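Local coordinates for Mll5499 protein (Mesorhizobium loti, PDB 3BDE), which is of unknown function but belongs to the stress-responsive A/B barrel (Dabb) family and forms a homodimer of ferredoxin-like subunits, at residues His23-Thr28 and Glu106-Ile111; Thr56-Leu61 and Phe74-Ala79. One frame throughout, in Å; residues are numbered along the deposited sequence.

Interaction 1: His23-Thr28 and Glu106-Ile111; sequences HTVVFT and EKFLEI. With EDO (1,2-ethanediol), chain J; EDO (1,2-ethanediol), chain D.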
loop_
_atom_site.group_PDB
_atom_site.type_symbol
_atom_site.label_atom_id
_atom_site.label_comp_id
_atom_site.label_asym_id
_atom_site.label_seq_id
_atom_site.Cartn_x
_atom_site.Cartn_y
_atom_site.Cartn_z
ATOM N N HIS A 23 4.587 -6.803 -1.761
ATOM C CA HIS A 23 4.909 -6.702 -0.343
ATOM C C HIS A 23 5.151 -5.250 -0.006
ATOM O O HIS A 23 5.990 -4.575 -0.668
ATOM C CB HIS A 23 6.147 -7.537 -0.014
ATOM C CG HIS A 23 6.701 -7.306 1.358
ATOM N ND1 HIS A 23 5.943 -7.392 2.500
ATOM C CD2 HIS A 23 7.957 -7.025 1.765
ATOM C CE1 HIS A 23 6.705 -7.152 3.550
ATOM N NE2 HIS A 23 7.930 -6.911 3.128
ATOM N N THR A 24 4.400 -4.744 0.964
ATOM C CA THR A 24 4.613 -3.370 1.413
ATOM C C THR A 24 4.683 -3.258 2.909
ATOM O O THR A 24 4.074 -4.065 3.641
ATOM C CB THR A 24 3.519 -2.383 0.915
ATOM O OG1 THR A 24 2.352 -2.460 1.749
ATOM C CG2 THR A 24 3.140 -2.631 -0.560
ATOM N N VAL A 25 5.426 -2.247 3.368
ATOM C CA VAL A 25 5.497 -1.927 4.798
ATOM C C VAL A 25 5.429 -0.407 4.940
ATOM O O VAL A 25 6.144 0.284 4.233
ATOM C CB VAL A 25 6.768 -2.548 5.469
ATOM C CG1 VAL A 25 8.089 -2.033 4.819
ATOM C CG2 VAL A 25 6.760 -2.306 6.967
ATOM N N VAL A 26 4.546 0.088 5.811
ATOM C CA VAL A 26 4.409 1.519 6.103
ATOM C C VAL A 26 5.009 1.680 7.504
ATOM O O VAL A 26 4.742 0.854 8.378
ATOM C CB VAL A 26 2.917 2.010 5.975
ATOM C CG1 VAL A 26 2.047 1.527 7.119
ATOM C CG2 VAL A 26 2.837 3.526 5.883
ATOM N N PHE A 27 5.813 2.722 7.715
ATOM C CA PHE A 27 6.509 2.854 8.997
ATOM C C PHE A 27 6.946 4.248 9.382
ATOM O O PHE A 27 6.950 5.172 8.560
ATOM C CB PHE A 27 7.760 1.938 8.990
ATOM C CG PHE A 27 8.806 2.320 7.959
ATOM C CD1 PHE A 27 8.752 1.808 6.659
ATOM C CD2 PHE A 27 9.880 3.159 8.296
ATOM C CE1 PHE A 27 9.741 2.174 5.712
ATOM C CE2 PHE A 27 10.856 3.515 7.363
ATOM C CZ PHE A 27 10.783 3.027 6.076
ATOM N N THR A 28 7.313 4.351 10.653
ATOM C CA THR A 28 7.846 5.558 11.265
ATOM C C THR A 28 9.107 5.121 12.000
ATOM O O THR A 28 9.133 4.053 12.642
ATOM C CB THR A 28 6.844 6.193 12.232
ATOM O OG1 THR A 28 5.755 6.707 11.468
ATOM C CG2 THR A 28 7.477 7.345 12.996
ATOM N N GLU A 106 10.118 2.741 14.920
ATOM C CA GLU A 106 9.205 3.022 16.034
ATOM C C GLU A 106 7.961 2.151 15.940
ATOM O O GLU A 106 7.537 1.546 16.929
ATOM C CB GLU A 106 8.809 4.515 16.042
ATOM C CG GLU A 106 7.782 4.955 17.122
ATOM C CD GLU A 106 8.228 4.654 18.544
ATOM O OE1 GLU A 106 9.446 4.718 18.818
ATOM O OE2 GLU A 106 7.356 4.379 19.393
ATOM N N LYS A 107 7.351 2.148 14.758
ATOM C CA LYS A 107 6.126 1.391 14.496
ATOM C C LYS A 107 5.938 1.135 13.012
ATOM O O LYS A 107 6.461 1.884 12.163
ATOM C CB LYS A 107 4.910 2.160 15.021
ATOM C CG LYS A 107 4.868 3.616 14.558
ATOM C CD LYS A 107 3.573 4.282 14.913
ATOM C CE LYS A 107 3.728 5.777 14.808
ATOM N NZ LYS A 107 2.400 6.414 14.867
ATOM N N PHE A 108 5.163 0.098 12.699
ATOM C CA PHE A 108 4.922 -0.253 11.305
ATOM C C PHE A 108 3.694 -1.135 11.105
ATOM O O PHE A 108 3.140 -1.690 12.058
ATOM C CB PHE A 108 6.178 -0.942 10.699
ATOM C CG PHE A 108 6.413 -2.352 11.188
ATOM C CD1 PHE A 108 7.118 -2.590 12.377
ATOM C CD2 PHE A 108 5.981 -3.452 10.449
ATOM C CE1 PHE A 108 7.339 -3.917 12.842
ATOM C CE2 PHE A 108 6.216 -4.788 10.920
ATOM C CZ PHE A 108 6.878 -5.004 12.098
ATOM N N LEU A 109 3.277 -1.233 9.847
ATOM C CA LEU A 109 2.207 -2.132 9.412
ATOM C C LEU A 109 2.724 -2.791 8.141
ATOM O O LEU A 109 3.292 -2.102 7.297
ATOM C CB LEU A 109 0.940 -1.374 9.036
ATOM C CG LEU A 109 0.105 -0.700 10.112
ATOM C CD1 LEU A 109 -0.917 0.254 9.479
ATOM C CD2 LEU A 109 -0.578 -1.764 10.981
ATOM N N GLU A 110 2.533 -4.094 8.023
ATOM C CA GLU A 110 2.851 -4.825 6.810
ATOM C C GLU A 110 1.528 -5.017 6.092
ATOM O O GLU A 110 0.568 -5.452 6.709
ATOM C CB GLU A 110 3.459 -6.196 7.095
ATOM C CG GLU A 110 4.901 -6.186 7.513
ATOM C CD GLU A 110 5.496 -7.594 7.573
ATOM O OE1 GLU A 110 5.381 -8.340 6.571
ATOM O OE2 GLU A 110 6.096 -7.947 8.619
ATOM N N ILE A 111 1.471 -4.656 4.807
ATOM C CA ILE A 111 0.286 -4.847 3.963
ATOM C C ILE A 111 0.777 -5.487 2.651
ATOM O O ILE A 111 1.545 -4.868 1.911
ATOM C CB ILE A 111 -0.433 -3.502 3.675
ATOM C CG1 ILE A 111 -0.866 -2.807 4.989
ATOM C CG2 ILE A 111 -1.654 -3.738 2.863
ATOM C CD1 ILE A 111 -1.007 -1.284 4.855
HETATM C C1 EDO J . 0.633 -0.252 0.603
HETATM O O1 EDO J . 1.087 -0.046 1.945
HETATM C C2 EDO J . -0.599 0.578 0.312
HETATM O O2 EDO J . -1.792 -0.054 0.772
HETATM C C1 EDO D . 12.012 -4.946 5.352
HETATM O O1 EDO D . 12.015 -6.014 6.303
HETATM C C2 EDO D . 10.780 -5.030 4.473
HETATM O O2 EDO D . 10.814 -6.297 3.814
#
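The His23 ring meets Glu110 at its edge: OE1 stands 3.5 Å from CE1, near the ring plane, with the carboxylate turned 79° against the imidazole. ND1 is hydrogen-bonded to Asp112 OD1, which probably holds the ring's rotation; in the ring plane, NE2 shares a 3.0 Å hydrogen bond with O2 of an ethanediol, probably from the crystallisation liquor. The Phe108 ring has Glu110 CG at its edge, and with CG between the backbone N and the carbonyl carbon (chi1 73°) it brings CD2 obliquely to 3.7 Å from Val25 CG2. These groups belong to one face of the antiparallel sheet of a ferredoxin-like fold, where inner strand 21-29 pairs with 105-115. Phe27 and Phe108 sit opposite each other as a non-hydrogen-bonded pair, CB to CB 3.7 Å, and Trp101 meets both rings edge-to-face. On the face of Thr24, Val26 and Thr28, Thr24 OG1 gives Ile111 O a short 2.5 Å bond in the carbonyl plane, on a lone pair, and accepts from O1 of a second ethanediol; its backbone N reaches that same carbonyl only weakly. Lys107 lies alongside Thr28, CG 4.0 Å from Thr28 CB, and its NZ goes on to a salt bridge with Asp69. At Thr28 the ladder carries a classic beta bulge: Thr28 O accepts from Glu106 N at 2.8 Å and, weakly, from Lys107 N at 3.4 Å.

Interaction 2: Thr56-Leu61 and Phe74-Ala79; sequences THFEQL and FSMEFA. With EDO (1,2-ethanediol), chain F.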
loop_
_atom_site.group_PDB
_atom_site.type_symbol
_atom_site.label_atom_id
_atom_site.label_comp_id
_atom_site.label_asym_id
_atom_site.label_seq_id
_atom_site.Cartn_x
_atom_site.Cartn_y
_atom_site.Cartn_z
ATOM N N THR A 56 11.882 -7.264 -6.902
ATOM C CA THR A 56 11.648 -6.455 -8.107
ATOM C C THR A 56 10.882 -5.184 -7.739
ATOM O O THR A 56 10.084 -5.172 -6.798
ATOM C CB THR A 56 10.883 -7.224 -9.203
ATOM O OG1 THR A 56 9.528 -7.429 -8.811
ATOM C CG2 THR A 56 11.520 -8.571 -9.471
ATOM N N HIS A 57 11.149 -4.115 -8.479
ATOM C CA HIS A 57 10.449 -2.842 -8.348
ATOM C C HIS A 57 10.438 -2.343 -6.902
ATOM O O HIS A 57 9.397 -1.912 -6.389
ATOM C CB HIS A 57 9.022 -2.955 -8.876
ATOM C CG HIS A 57 8.927 -3.468 -10.271
ATOM N ND1 HIS A 57 9.486 -2.808 -11.343
ATOM C CD2 HIS A 57 8.328 -4.570 -10.773
ATOM C CE1 HIS A 57 9.239 -3.488 -12.449
ATOM N NE2 HIS A 57 8.533 -4.559 -12.130
ATOM N N PHE A 58 11.598 -2.426 -6.251
ATOM C CA PHE A 58 11.755 -1.895 -4.902
ATOM C C PHE A 58 11.607 -0.360 -4.962
ATOM O O PHE A 58 12.345 0.306 -5.710
ATOM C CB PHE A 58 13.108 -2.266 -4.310
ATOM C CG PHE A 58 13.288 -1.794 -2.893
ATOM C CD1 PHE A 58 13.834 -0.538 -2.634
ATOM C CD2 PHE A 58 12.885 -2.597 -1.816
ATOM C CE1 PHE A 58 13.980 -0.087 -1.324
ATOM C CE2 PHE A 58 13.028 -2.143 -0.506
ATOM C CZ PHE A 58 13.588 -0.883 -0.271
ATOM N N GLU A 59 10.654 0.168 -4.187
ATOM C CA GLU A 59 10.397 1.609 -4.137
ATOM C C GLU A 59 10.341 2.118 -2.708
ATOM O O GLU A 59 9.771 1.468 -1.838
ATOM C CB GLU A 59 9.104 1.967 -4.876
ATOM C CG GLU A 59 9.159 1.687 -6.368
ATOM C CD GLU A 59 7.937 2.160 -7.147
ATOM O OE1 GLU A 59 7.106 2.916 -6.602
ATOM O OE2 GLU A 59 7.822 1.773 -8.326
ATOM N N GLN A 60 10.958 3.286 -2.488
ATOM C CA GLN A 60 10.896 3.964 -1.203
ATOM C C GLN A 60 9.914 5.089 -1.413
ATOM O O GLN A 60 10.023 5.851 -2.392
ATOM C CB GLN A 60 12.246 4.480 -0.769
ATOM C CG GLN A 60 13.185 3.323 -0.513
ATOM C CD GLN A 60 14.486 3.777 0.039
ATOM O OE1 GLN A 60 15.086 4.703 -0.494
ATOM N NE2 GLN A 60 14.969 3.099 1.109
ATOM N N LEU A 61 9.028 5.244 -0.435
ATOM C CA LEU A 61 7.923 6.168 -0.514
ATOM C C LEU A 61 7.782 7.013 0.731
ATOM O O LEU A 61 8.186 6.583 1.820
ATOM C CB LEU A 61 6.647 5.345 -0.697
ATOM C CG LEU A 61 6.612 4.356 -1.882
ATOM C CD1 LEU A 61 5.514 3.342 -1.723
ATOM C CD2 LEU A 61 6.549 5.100 -3.228
ATOM N N PHE A 74 7.918 1.126 2.164
ATOM C CA PHE A 74 8.704 0.391 1.169
ATOM C C PHE A 74 7.703 -0.515 0.464
ATOM O O PHE A 74 6.793 -1.052 1.111
ATOM C CB PHE A 74 9.814 -0.511 1.749
ATOM C CG PHE A 74 10.896 0.190 2.503
ATOM C CD1 PHE A 74 11.285 1.515 2.250
ATOM C CD2 PHE A 74 11.663 -0.562 3.389
ATOM C CE1 PHE A 74 12.370 2.088 2.948
ATOM C CE2 PHE A 74 12.744 -0.021 4.073
ATOM C CZ PHE A 74 13.104 1.302 3.857
ATOM N N SER A 75 7.835 -0.613 -0.852
ATOM C CA SER A 75 7.024 -1.460 -1.705
ATOM C C SER A 75 7.945 -2.248 -2.613
ATOM O O SER A 75 8.958 -1.732 -3.060
ATOM C CB SER A 75 6.080 -0.614 -2.544
ATOM O OG SER A 75 5.291 -1.418 -3.365
HETATM N N MSE A 76 7.606 -3.505 -2.851
HETATM C CA MSE A 76 8.357 -4.357 -3.799
HETATM C C MSE A 76 7.431 -5.480 -4.253
HETATM O O MSE A 76 6.444 -5.801 -3.585
HETATM C CB MSE A 76 9.634 -4.908 -3.139
HETATM C CG MSE A 76 9.380 -5.934 -2.042
HETATM SE SE MSE A 76 10.801 -6.017 -0.744
HETATM C CE MSE A 76 10.415 -4.405 0.304
ATOM N N GLU A 77 7.839 -6.165 -5.311
ATOM C CA GLU A 77 7.061 -7.267 -5.876
ATOM C C GLU A 77 7.915 -8.521 -6.031
ATOM O O GLU A 77 9.117 -8.436 -6.335
ATOM C CB GLU A 77 6.484 -6.857 -7.213
ATOM C CG GLU A 77 5.445 -5.715 -7.041
ATOM C CD GLU A 77 4.802 -5.276 -8.333
ATOM O OE1 GLU A 77 5.030 -5.874 -9.395
ATOM O OE2 GLU A 77 4.050 -4.301 -8.284
ATOM N N PHE A 78 7.265 -9.652 -5.797
ATOM C CA PHE A 78 7.859 -10.991 -5.921
ATOM C C PHE A 78 7.022 -11.764 -6.930
ATOM O O PHE A 78 5.798 -11.575 -7.020
ATOM C CB PHE A 78 7.880 -11.722 -4.563
ATOM C CG PHE A 78 8.709 -11.031 -3.545
ATOM C CD1 PHE A 78 10.094 -11.127 -3.595
ATOM C CD2 PHE A 78 8.115 -10.245 -2.552
ATOM C CE1 PHE A 78 10.878 -10.500 -2.692
ATOM C CE2 PHE A 78 8.905 -9.579 -1.650
ATOM C CZ PHE A 78 10.290 -9.710 -1.716
ATOM N N ALA A 79 7.695 -12.604 -7.728
ATOM C CA ALA A 79 7.032 -13.440 -8.722
ATOM C C ALA A 79 6.004 -14.383 -8.083
ATOM O O ALA A 79 4.948 -14.630 -8.666
ATOM C CB ALA A 79 8.056 -14.263 -9.519
HETATM C C1 EDO F . 12.767 -4.742 -11.560
HETATM O O1 EDO F . 13.455 -4.783 -10.316
HETATM C C2 EDO F . 13.383 -3.601 -12.340
HETATM O O2 EDO F . 12.920 -2.275 -12.000
HETATM O O HOH W 1 6.816 -1.467 -5.721
#
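The beta hairpin of strands 58-63 and 72-78 places Phe58 against Phe74 on the side covered by helix 36-50. Phe58 CZ comes over one face of the Phe74 ring, toward its rim and 4.0 Å from CG; the ring planes stand at 50°, an oblique meeting. Gln60 runs alongside the same ring, its amide inclined by only 23° to the ring plane and NE2 3.3 Å from Phe74 CE1, itself hydrogen-bonded to Leu42 O on the helix through that NE2. Phe58 CG is anti to the backbone N (chi1 -177°), which turns the ring back over the partner strand, where the CE methyl of selenomethionine Met76 lies 3.5 Å from Phe58 CE2 and its selenium stands at the ring edge, a Met-aromatic contact. Cutting Phe74 back to an alanine is likely to leave Phe58 CZ without the ring face and the Gln60 side chain without its neighbour, opening a gap under helix 36-50. Between Thr56 and Glu59 the register slips by one residue, a beta bulge in the strand outermost in this chain's ferredoxin-like sheet, which at Leu61 runs on antiparallel into the second subunit. On the Thr56 side of the bulge Glu77 O accepts twice from Thr56, from N at 3.1 Å and from OG1 at 2.7 Å, the hydroxyl standing well above the carbonyl plane. Glu77 OE2 forms a salt bridge with Arg22. At the bulge a water donates to His57 O and is hydrogen-bonded to Ser75 OG at 2.8 Å, joining the strands beside the His57 and Ser75 carbonyl oxygens, two acceptors not bonded to each other.

From the N terminus, strand 21-29 leads into helix 36-50 and then into the hairpin of strands 58-63 and 72-78, whose short loop is closed by interaction 2. Helices 81-88 and 91-104 follow before strand 105-115 returns beside the first strand and interaction 1 closes the long loop. Interaction 2 is thus nested inside interaction 1. The two are joined directly, because strands 21-29 and 72-78 are neighbours: His23 N lies 2.8 Å from Met76 O, a probable hydrogen bond. Interaction 1 ties 105-115 to 21-29 and interaction 2 ties 58-63 to 72-78; with the pairing of the two central strands they make up the 2-3-1-4 sheet, and both reach the second subunit.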